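Local coordinates for Arf-GAP with coiled-coil, ANK repeat and PH domain-containing protein 2 (Homo sapiens, PDB 6IF3) that acts as a GTPase-activating protein for the small GTPase ARF6 and uses its ankyrin-repeat domain, the part modelled here, to interact with RAB35, at residues T47-G55 and D75-A85; G89-K99 and I157-N168. All coordinates share one frame; numbering follows the deposited sequence.

Contact 1 of 2, residues T47-G55 and D75-A85; sequences TPLIQAVLG and DVQGRGPLHHA
Leu49, Ile50 and Val53 of residues 47-55 pack on Pro81, His84 and Ala85 of residues 75-85, where the first helices of two successive ankyrin repeats lie side by side. The two helical segments run nearly parallel, their axes 15° apart and 9.1 Å at closest approach. Thr47 is the N-cap of helix 48-55: its OG1 accepts from Ile50 N, which fixes the start of the helix, as the threonine of the ankyrin TPLH signature does; here the signature reads TPLI in one repeat and GPLH in the next. Leu49 comes first across the boundary, setting its CD2 3.6 Å from Pro81 CG, the two side chains at about a right angle. Ile50 reaches furthest toward the loop. With CG1 anti to the carbonyl carbon (chi1 -73°), its CD1 ends 3.6 Å from Arg79 O and also near the backbone N and CB of Asp75, while its CG2 lies over one face of the His84 imidazole, a CH-pi contact 4.2 Å from the centroid. The ring is held at its edge, NE2 donating to Asp75 OD2 at 2.9 Å; the carboxylate lies in line with the ring plane, yet its oxygen is approached from above the carboxylate plane. With an alanine in place of His84, Asp75 OD2 would probably lose its ring donor and the Ile50 CG2 methyl the face it rests on. Asp75 uses both oxygens, since its OD1 accepts from Arg79 N, just beyond the type I turn 75-78, while Arg79 NE forms a salt bridge with Asp108. One turn on, Val53 points toward the neighbouring helix and splits its branches: CG2 faces Pro81, and CG1 settles against the backbone 3.5 Å from Ala85 N.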
loop_
_atom_site.group_PDB
_atom_site.type_symbol
_atom_site.label_atom_id
_atom_site.label_comp_id
_atom_site.label_asym_id
_atom_site.label_seq_id
_atom_site.Cartn_x
_atom_site.Cartn_y
_atom_site.Cartn_z
ATOM N N THR A 47 -25.283 -14.072 -0.245
ATOM C CA THR A 47 -26.137 -12.919 -0.411
ATOM C C THR A 47 -26.130 -12.417 -1.851
ATOM O O THR A 47 -25.269 -12.799 -2.640
ATOM C CB THR A 47 -25.650 -11.762 0.451
ATOM O OG1 THR A 47 -24.288 -11.477 0.045
ATOM C CG2 THR A 47 -25.683 -12.106 1.938
ATOM N N PRO A 48 -27.059 -11.520 -2.181
ATOM C CA PRO A 48 -26.981 -10.875 -3.499
ATOM C C PRO A 48 -25.651 -10.183 -3.734
ATOM O O PRO A 48 -25.139 -10.319 -4.853
ATOM C CB PRO A 48 -28.175 -9.876 -3.471
ATOM C CG PRO A 48 -29.205 -10.608 -2.563
ATOM C CD PRO A 48 -28.327 -11.209 -1.484
ATOM N N LEU A 49 -25.088 -9.528 -2.729
ATOM C CA LEU A 49 -23.859 -8.789 -2.996
ATOM C C LEU A 49 -22.724 -9.763 -3.181
ATOM O O LEU A 49 -21.852 -9.519 -4.040
ATOM C CB LEU A 49 -23.579 -7.787 -1.892
ATOM C CG LEU A 49 -22.359 -6.890 -2.065
ATOM C CD1 LEU A 49 -22.413 -6.156 -3.426
ATOM C CD2 LEU A 49 -22.304 -5.871 -0.911
ATOM N N ILE A 50 -22.721 -10.875 -2.446
ATOM C CA ILE A 50 -21.705 -11.881 -2.712
ATOM C C ILE A 50 -21.895 -12.468 -4.133
ATOM O O ILE A 50 -20.909 -12.687 -4.837
ATOM C CB ILE A 50 -21.703 -12.988 -1.623
ATOM C CG1 ILE A 50 -21.102 -12.418 -0.337
ATOM C CG2 ILE A 50 -20.965 -14.215 -2.093
ATOM C CD1 ILE A 50 -21.285 -13.328 0.862
ATOM N N GLN A 51 -23.136 -12.696 -4.568
ATOM C CA GLN A 51 -23.349 -13.148 -5.942
ATOM C C GLN A 51 -22.851 -12.133 -6.963
ATOM O O GLN A 51 -22.357 -12.515 -8.022
ATOM C CB GLN A 51 -24.839 -13.449 -6.187
ATOM C CG GLN A 51 -25.264 -14.745 -5.423
ATOM C CD GLN A 51 -24.517 -15.971 -5.920
ATOM O OE1 GLN A 51 -24.461 -16.230 -7.119
ATOM N NE2 GLN A 51 -23.932 -16.717 -5.006
ATOM N N ALA A 52 -22.998 -10.842 -6.653
ATOM C CA ALA A 52 -22.531 -9.781 -7.567
ATOM C C ALA A 52 -21.023 -9.840 -7.701
ATOM O O ALA A 52 -20.465 -9.674 -8.799
ATOM C CB ALA A 52 -22.961 -8.420 -7.077
ATOM N N VAL A 53 -20.363 -10.128 -6.587
ATOM C CA VAL A 53 -18.897 -10.258 -6.600
ATOM C C VAL A 53 -18.498 -11.445 -7.482
ATOM O O VAL A 53 -17.677 -11.325 -8.415
ATOM C CB VAL A 53 -18.351 -10.432 -5.176
ATOM C CG1 VAL A 53 -16.848 -10.876 -5.238
ATOM C CG2 VAL A 53 -18.524 -9.123 -4.388
ATOM N N LEU A 54 -19.100 -12.597 -7.221
ATOM C CA LEU A 54 -18.782 -13.806 -7.989
ATOM C C LEU A 54 -19.040 -13.640 -9.490
ATOM O O LEU A 54 -18.319 -14.225 -10.325
ATOM C CB LEU A 54 -19.587 -14.994 -7.472
ATOM C CG LEU A 54 -19.339 -15.445 -6.020
ATOM C CD1 LEU A 54 -20.296 -16.565 -5.642
ATOM C CD2 LEU A 54 -17.913 -15.903 -5.811
ATOM N N GLY A 55 -20.091 -12.875 -9.829
ATOM C CA GLY A 55 -20.459 -12.636 -11.226
ATOM C C GLY A 55 -19.499 -11.705 -11.954
ATOM O O GLY A 55 -19.468 -11.651 -13.192
ATOM N N ASP A 75 -21.136 -14.534 4.563
ATOM C CA ASP A 75 -21.702 -15.889 4.430
ATOM C C ASP A 75 -21.413 -16.716 5.693
ATOM O O ASP A 75 -20.819 -16.207 6.676
ATOM C CB ASP A 75 -21.188 -16.606 3.169
ATOM C CG ASP A 75 -19.684 -16.825 3.161
ATOM O OD1 ASP A 75 -19.068 -16.899 4.242
ATOM O OD2 ASP A 75 -19.125 -16.989 2.040
ATOM N N VAL A 76 -21.845 -17.980 5.697
ATOM C CA VAL A 76 -21.773 -18.763 6.912
ATOM C C VAL A 76 -20.331 -19.145 7.283
ATOM O O VAL A 76 -20.083 -19.537 8.424
ATOM C CB VAL A 76 -22.709 -20.013 6.801
ATOM C CG1 VAL A 76 -22.082 -21.147 6.017
ATOM C CG2 VAL A 76 -23.179 -20.500 8.200
ATOM N N GLN A 77 -19.400 -18.960 6.339
ATOM C CA GLN A 77 -17.970 -19.160 6.603
ATOM C C GLN A 77 -17.306 -17.876 7.098
ATOM O O GLN A 77 -16.079 -17.831 7.258
ATOM C CB GLN A 77 -17.259 -19.658 5.335
ATOM C CG GLN A 77 -17.501 -21.162 5.063
ATOM C CD GLN A 77 -18.822 -21.434 4.362
ATOM O OE1 GLN A 77 -19.310 -20.602 3.594
ATOM N NE2 GLN A 77 -19.405 -22.619 4.620
ATOM N N GLY A 78 -18.129 -16.855 7.333
ATOM C CA GLY A 78 -17.675 -15.564 7.846
ATOM C C GLY A 78 -17.032 -14.661 6.814
ATOM O O GLY A 78 -16.311 -13.705 7.181
ATOM N N ARG A 79 -17.290 -14.940 5.535
ATOM C CA ARG A 79 -16.649 -14.220 4.437
ATOM C C ARG A 79 -17.603 -13.209 3.838
ATOM O O ARG A 79 -18.667 -13.612 3.342
ATOM C CB ARG A 79 -16.196 -15.201 3.353
ATOM C CG ARG A 79 -15.169 -16.213 3.860
ATOM C CD ARG A 79 -15.041 -17.408 2.942
ATOM N NE ARG A 79 -13.957 -18.269 3.406
ATOM C CZ ARG A 79 -13.868 -19.574 3.184
ATOM N NH1 ARG A 79 -14.826 -20.201 2.506
ATOM N NH2 ARG A 79 -12.817 -20.253 3.648
ATOM N N GLY A 80 -17.228 -11.925 3.832
ATOM C CA GLY A 80 -18.034 -10.880 3.223
ATOM C C GLY A 80 -17.616 -10.590 1.795
ATOM O O GLY A 80 -16.766 -11.262 1.255
ATOM N N PRO A 81 -18.269 -9.617 1.163
ATOM C CA PRO A 81 -18.008 -9.210 -0.220
ATOM C C PRO A 81 -16.528 -8.880 -0.431
ATOM O O PRO A 81 -15.963 -9.311 -1.445
ATOM C CB PRO A 81 -18.899 -7.980 -0.389
ATOM C CG PRO A 81 -20.106 -8.297 0.508
ATOM C CD PRO A 81 -19.471 -8.960 1.718
ATOM N N LEU A 82 -15.908 -8.152 0.485
ATOM C CA LEU A 82 -14.509 -7.817 0.273
ATOM C C LEU A 82 -13.600 -9.052 0.285
ATOM O O LEU A 82 -12.685 -9.142 -0.522
ATOM C CB LEU A 82 -14.047 -6.806 1.327
ATOM C CG LEU A 82 -12.571 -6.376 1.257
ATOM C CD1 LEU A 82 -12.159 -5.770 -0.073
ATOM C CD2 LEU A 82 -12.252 -5.413 2.436
ATOM N N HIS A 83 -13.831 -9.994 1.189
ATOM C CA HIS A 83 -13.088 -11.273 1.193
ATOM C C HIS A 83 -13.181 -11.952 -0.168
ATOM O O HIS A 83 -12.184 -12.329 -0.779
ATOM C CB HIS A 83 -13.627 -12.257 2.259
ATOM C CG HIS A 83 -13.097 -13.664 2.099
ATOM N ND1 HIS A 83 -12.095 -14.185 2.891
ATOM C CD2 HIS A 83 -13.435 -14.650 1.230
ATOM C CE1 HIS A 83 -11.836 -15.426 2.519
ATOM N NE2 HIS A 83 -12.634 -15.732 1.508
ATOM N N HIS A 84 -14.395 -12.113 -0.664
ATOM C CA HIS A 84 -14.563 -12.810 -1.926
ATOM C C HIS A 84 -13.957 -12.081 -3.111
ATOM O O HIS A 84 -13.383 -12.725 -4.003
ATOM C CB HIS A 84 -16.076 -13.065 -2.191
ATOM C CG HIS A 84 -16.662 -14.108 -1.291
ATOM N ND1 HIS A 84 -16.325 -15.445 -1.385
ATOM C CD2 HIS A 84 -17.553 -14.010 -0.273
ATOM C CE1 HIS A 84 -16.996 -16.126 -0.474
ATOM N NE2 HIS A 84 -17.742 -15.283 0.211
ATOM N N ALA A 85 -14.075 -10.752 -3.137
ATOM C CA ALA A 85 -13.486 -9.992 -4.231
ATOM C C ALA A 85 -11.963 -10.116 -4.213
ATOM O O ALA A 85 -11.306 -10.186 -5.262
ATOM C CB ALA A 85 -13.882 -8.549 -4.145
#

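Contact 2 of 2, residues G89-K99 and I157-N168; sequences GHTGQVCLFLK and IFRDFSQMASNN
Phe161 lays its ring tip on a hollow that Gly92 makes in helix 91-99, CZ standing 3.4 Å from Gly92 CA. With no side chain on Gly92, the ring and Ser166 come close to the backbone of this helix, the second of the second ankyrin repeat of this chain. The helical part of 157-168 runs antiparallel to it, at 175°. Beside the hollow, Thr91 is a bump: CG2, anti to the backbone N, meets the edge of the Phe161 ring near its plane and also sits 3.8 Å from Met164 SD. Cys95 fills the next step, its sulfur 3.6 Å from Phe161 CB and oblique to the ring. Ile157 then pushes CD1 against Leu98 CB and the stem of Lys99; the Lys99 and Ile157 side chains lie alongside, running opposite ways. The bent end of Lys99 curls back so that NZ reaches a water which also bonds the backbone N of Phe158.

At the other end the loop 165-168 crosses the start of the helix. Gly92 N donates to Ser166 O at 3.1 Å and 169°, the one direct hydrogen bond between the segments, and a second water ties Ser166 O to Gln93 N. Another water bridges Thr91 OG1 and Ala165 O. The tail is thus docked by greasy knobs at its helix and by backbone carbonyls at its loop, where amides in the helix's first turn find acceptors that the helix itself cannot supply.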
loop_
_atom_site.group_PDB
_atom_site.type_symbol
_atom_site.label_atom_id
_atom_site.label_comp_id
_atom_site.label_asym_id
_atom_site.label_seq_id
_atom_site.Cartn_x
_atom_site.Cartn_y
_atom_site.Cartn_z
ATOM N N GLY A 89 -9.545 -11.835 -7.122
ATOM C CA GLY A 89 -8.653 -10.893 -7.809
ATOM C C GLY A 89 -9.423 -9.760 -8.467
ATOM O O GLY A 89 -8.946 -9.130 -9.409
ATOM N N HIS A 90 -10.637 -9.511 -7.976
ATOM C CA HIS A 90 -11.479 -8.436 -8.514
ATOM C C HIS A 90 -11.104 -7.064 -7.967
ATOM O O HIS A 90 -11.750 -6.510 -7.043
ATOM C CB HIS A 90 -12.944 -8.739 -8.220
ATOM C CG HIS A 90 -13.446 -9.937 -8.949
ATOM N ND1 HIS A 90 -14.713 -10.458 -8.758
ATOM C CD2 HIS A 90 -12.855 -10.725 -9.883
ATOM C CE1 HIS A 90 -14.881 -11.501 -9.551
ATOM N NE2 HIS A 90 -13.769 -11.692 -10.239
ATOM N N THR A 91 -10.045 -6.510 -8.550
ATOM C CA THR A 91 -9.453 -5.267 -8.068
ATOM C C THR A 91 -10.451 -4.101 -8.023
ATOM O O THR A 91 -10.495 -3.343 -7.042
ATOM C CB THR A 91 -8.267 -4.876 -8.939
ATOM O OG1 THR A 91 -7.358 -5.993 -9.063
ATOM C CG2 THR A 91 -7.525 -3.718 -8.303
ATOM N N GLY A 92 -11.283 -3.984 -9.048
ATOM C CA GLY A 92 -12.240 -2.880 -9.091
ATOM C C GLY A 92 -13.278 -2.985 -7.974
ATOM O O GLY A 92 -13.608 -1.969 -7.349
ATOM N N GLN A 93 -13.775 -4.188 -7.731
ATOM C CA GLN A 93 -14.704 -4.397 -6.630
ATOM C C GLN A 93 -14.046 -4.136 -5.285
ATOM O O GLN A 93 -14.684 -3.589 -4.393
ATOM C CB GLN A 93 -15.298 -5.811 -6.662
ATOM C CG GLN A 93 -16.206 -6.049 -7.861
ATOM C CD GLN A 93 -16.630 -7.512 -7.976
ATOM O OE1 GLN A 93 -16.089 -8.383 -7.296
ATOM N NE2 GLN A 93 -17.606 -7.773 -8.841
ATOM N N VAL A 94 -12.774 -4.513 -5.125
ATOM C CA VAL A 94 -12.040 -4.199 -3.880
ATOM C C VAL A 94 -12.009 -2.669 -3.668
ATOM O O VAL A 94 -12.277 -2.151 -2.585
ATOM C CB VAL A 94 -10.604 -4.786 -3.921
ATOM C CG1 VAL A 94 -9.721 -4.212 -2.784
ATOM C CG2 VAL A 94 -10.678 -6.319 -3.809
ATOM N N CYS A 95 -11.709 -1.922 -4.722
ATOM C CA CYS A 95 -11.641 -0.481 -4.615
ATOM C C CYS A 95 -13.000 0.117 -4.203
ATOM O O CYS A 95 -13.062 0.935 -3.297
ATOM C CB CYS A 95 -11.171 0.123 -5.936
ATOM S SG CYS A 95 -10.833 1.855 -5.834
ATOM N N LEU A 96 -14.064 -0.332 -4.859
ATOM C CA LEU A 96 -15.420 0.128 -4.534
ATOM C C LEU A 96 -15.778 -0.144 -3.067
ATOM O O LEU A 96 -16.207 0.744 -2.340
ATOM C CB LEU A 96 -16.408 -0.559 -5.459
ATOM C CG LEU A 96 -17.874 -0.312 -5.051
ATOM C CD1 LEU A 96 -18.309 1.103 -5.311
ATOM C CD2 LEU A 96 -18.766 -1.330 -5.770
ATOM N N PHE A 97 -15.544 -1.370 -2.637
ATOM C CA PHE A 97 -15.889 -1.739 -1.267
ATOM C C PHE A 97 -15.082 -0.944 -0.259
ATOM O O PHE A 97 -15.632 -0.511 0.749
ATOM C CB PHE A 97 -15.695 -3.249 -1.039
ATOM C CG PHE A 97 -16.636 -4.100 -1.836
ATOM C CD1 PHE A 97 -17.890 -3.618 -2.227
ATOM C CD2 PHE A 97 -16.273 -5.387 -2.217
ATOM C CE1 PHE A 97 -18.758 -4.413 -2.986
ATOM C CE2 PHE A 97 -17.117 -6.191 -2.973
ATOM C CZ PHE A 97 -18.359 -5.716 -3.363
ATOM N N LEU A 98 -13.792 -0.739 -0.517
ATOM C CA LEU A 98 -12.979 0.054 0.402
ATOM C C LEU A 98 -13.537 1.492 0.497
ATOM O O LEU A 98 -13.638 2.042 1.599
ATOM C CB LEU A 98 -11.510 0.038 -0.044
ATOM C CG LEU A 98 -10.830 -1.323 0.154
ATOM C CD1 LEU A 98 -9.427 -1.292 -0.468
ATOM C CD2 LEU A 98 -10.711 -1.648 1.656
ATOM N N LYS A 99 -13.920 2.096 -0.635
ATOM C CA LYS A 99 -14.446 3.459 -0.627
ATOM C C LYS A 99 -15.825 3.529 0.007
ATOM O O LYS A 99 -16.258 4.595 0.450
ATOM C CB LYS A 99 -14.503 4.020 -2.044
ATOM C CG LYS A 99 -13.130 4.385 -2.547
ATOM C CD LYS A 99 -13.096 4.620 -4.039
ATOM C CE LYS A 99 -13.961 5.800 -4.453
ATOM N NZ LYS A 99 -13.545 7.141 -3.923
ATOM N N ILE A 157 -7.636 6.502 -3.525
ATOM C CA ILE A 157 -7.316 5.154 -4.003
ATOM C C ILE A 157 -8.015 4.898 -5.346
ATOM O O ILE A 157 -7.602 3.992 -6.087
ATOM C CB ILE A 157 -7.654 4.064 -2.981
ATOM C CG1 ILE A 157 -9.148 4.047 -2.678
ATOM C CG2 ILE A 157 -6.827 4.268 -1.684
ATOM C CD1 ILE A 157 -9.578 2.784 -1.911
ATOM N N PHE A 158 -9.062 5.670 -5.669
ATOM C CA PHE A 158 -9.621 5.535 -7.019
ATOM C C PHE A 158 -8.584 5.915 -8.064
ATOM O O PHE A 158 -8.454 5.257 -9.109
ATOM C CB PHE A 158 -10.865 6.389 -7.227
ATOM C CG PHE A 158 -11.299 6.437 -8.670
ATOM C CD1 PHE A 158 -11.937 5.345 -9.250
ATOM C CD2 PHE A 158 -11.013 7.553 -9.465
ATOM C CE1 PHE A 158 -12.315 5.388 -10.605
ATOM C CE2 PHE A 158 -11.377 7.596 -10.808
ATOM C CZ PHE A 158 -12.032 6.500 -11.384
ATOM N N ARG A 159 -7.883 7.019 -7.818
ATOM C CA ARG A 159 -6.855 7.448 -8.747
ATOM C C ARG A 159 -5.803 6.358 -8.899
ATOM O O ARG A 159 -5.350 6.062 -10.016
ATOM C CB ARG A 159 -6.190 8.744 -8.270
ATOM C CG ARG A 159 -5.243 9.332 -9.343
ATOM C CD ARG A 159 -4.608 10.598 -8.860
ATOM N NE ARG A 159 -3.916 11.303 -9.931
ATOM C CZ ARG A 159 -3.353 12.495 -9.780
ATOM N NH1 ARG A 159 -3.401 13.080 -8.582
ATOM N NH2 ARG A 159 -2.773 13.113 -10.810
ATOM N N ASP A 160 -5.419 5.754 -7.782
ATOM C CA ASP A 160 -4.450 4.643 -7.821
ATOM C C ASP A 160 -4.998 3.403 -8.547
ATOM O O ASP A 160 -4.219 2.684 -9.202
ATOM C CB ASP A 160 -4.045 4.251 -6.411
ATOM C CG ASP A 160 -3.404 5.399 -5.675
ATOM O OD1 ASP A 160 -2.659 6.149 -6.321
ATOM O OD2 ASP A 160 -3.652 5.567 -4.472
ATOM N N PHE A 161 -6.300 3.168 -8.428
ATOM C CA PHE A 161 -6.952 2.055 -9.092
ATOM C C PHE A 161 -7.057 2.312 -10.610
ATOM O O PHE A 161 -7.032 1.356 -11.423
ATOM C CB PHE A 161 -8.369 1.809 -8.493
ATOM C CG PHE A 161 -9.221 0.951 -9.366
ATOM C CD1 PHE A 161 -8.883 -0.377 -9.575
ATOM C CD2 PHE A 161 -10.309 1.497 -10.071
ATOM C CE1 PHE A 161 -9.602 -1.172 -10.463
ATOM C CE2 PHE A 161 -11.027 0.707 -10.950
ATOM C CZ PHE A 161 -10.684 -0.627 -11.128
ATOM N N SER A 162 -7.201 3.582 -10.999
ATOM C CA SER A 162 -7.640 3.921 -12.355
ATOM C C SER A 162 -6.747 3.356 -13.475
ATOM O O SER A 162 -7.227 3.159 -14.581
ATOM C CB SER A 162 -7.782 5.454 -12.533
ATOM O OG SER A 162 -6.538 6.156 -12.510
ATOM N N GLN A 163 -5.481 3.052 -13.197
ATOM C CA GLN A 163 -4.643 2.470 -14.252
ATOM C C GLN A 163 -4.264 1.019 -13.971
ATOM O O GLN A 163 -3.477 0.430 -14.724
ATOM C CB GLN A 163 -3.377 3.307 -14.469
ATOM C CG GLN A 163 -3.634 4.723 -14.949
ATOM C CD GLN A 163 -4.135 4.847 -16.395
ATOM O OE1 GLN A 163 -4.551 3.882 -17.028
ATOM N NE2 GLN A 163 -4.092 6.062 -16.914
ATOM N N MET A 164 -4.839 0.447 -12.915
ATOM C CA MET A 164 -4.731 -0.995 -12.630
ATOM C C MET A 164 -5.735 -1.816 -13.452
ATOM O O MET A 164 -6.798 -1.317 -13.826
ATOM C CB MET A 164 -4.995 -1.298 -11.166
ATOM C CG MET A 164 -4.184 -0.537 -10.157
ATOM S SD MET A 164 -4.810 -1.045 -8.536
ATOM C CE MET A 164 -3.653 -0.182 -7.461
ATOM N N ALA A 165 -5.423 -3.088 -13.684
ATOM C CA ALA A 165 -6.397 -3.998 -14.285
ATOM C C ALA A 165 -7.577 -4.197 -13.334
ATOM O O ALA A 165 -7.392 -4.349 -12.125
ATOM C CB ALA A 165 -5.754 -5.323 -14.621
ATOM N N SER A 166 -8.791 -4.202 -13.881
ATOM C CA SER A 166 -9.993 -4.292 -13.054
ATOM C C SER A 166 -10.146 -5.693 -12.439
ATOM O O SER A 166 -10.869 -5.876 -11.457
ATOM C CB SER A 166 -11.231 -3.925 -13.887
ATOM O OG SER A 166 -12.370 -3.711 -13.069
ATOM N N ASN A 167 -9.442 -6.667 -13.020
ATOM C CA ASN A 167 -9.515 -8.062 -12.606
ATOM C C ASN A 167 -8.350 -8.868 -13.182
ATOM O O ASN A 167 -7.555 -8.353 -13.972
ATOM C CB ASN A 167 -10.835 -8.689 -13.056
ATOM C CG ASN A 167 -10.945 -8.779 -14.573
ATOM O OD1 ASN A 167 -11.277 -7.802 -15.243
ATOM N ND2 ASN A 167 -10.637 -9.949 -15.121
ATOM N N ASN A 168 -8.253 -10.136 -12.797
ATOM C CA ASN A 168 -7.273 -11.022 -13.408
ATOM C C ASN A 168 -7.988 -12.265 -13.943
ATOM O O ASN A 168 -8.389 -13.145 -13.168
ATOM C CB ASN A 168 -6.169 -11.387 -12.405
ATOM C CG ASN A 168 -5.245 -12.499 -12.906
ATOM O OD1 ASN A 168 -5.140 -12.762 -14.108
ATOM N ND2 ASN A 168 -4.551 -13.141 -11.973
HETATM O O HOH W 1 -5.441 -5.503 -10.792
HETATM O O HOH W 2 -13.445 -5.868 -10.277
HETATM O O HOH W 3 -10.676 7.561 -4.027
#

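In the fold
Contact 1 sits in the core of the ankyrin array, its centre about 7 Å from the centre of the chain, and joins the first helices of two consecutive repeats; contact 2 lies further out, its centre about 11 Å from the centre of the chain, where the tail returns to the second helix of the later repeat. The two share that repeat: helices 81-88 and 91-99 follow each other, and Val53 from contact 1 reaches Gln93 and His90 of contact 2. Across its segments contact 1 is apolar, and its side-chain hydrogen bonds stay within each segment, whereas contact 2 adds a direct backbone bond and bridging waters, as suits its partly exposed seam. Another protein chain approaches contact 2, bridging to Asp160.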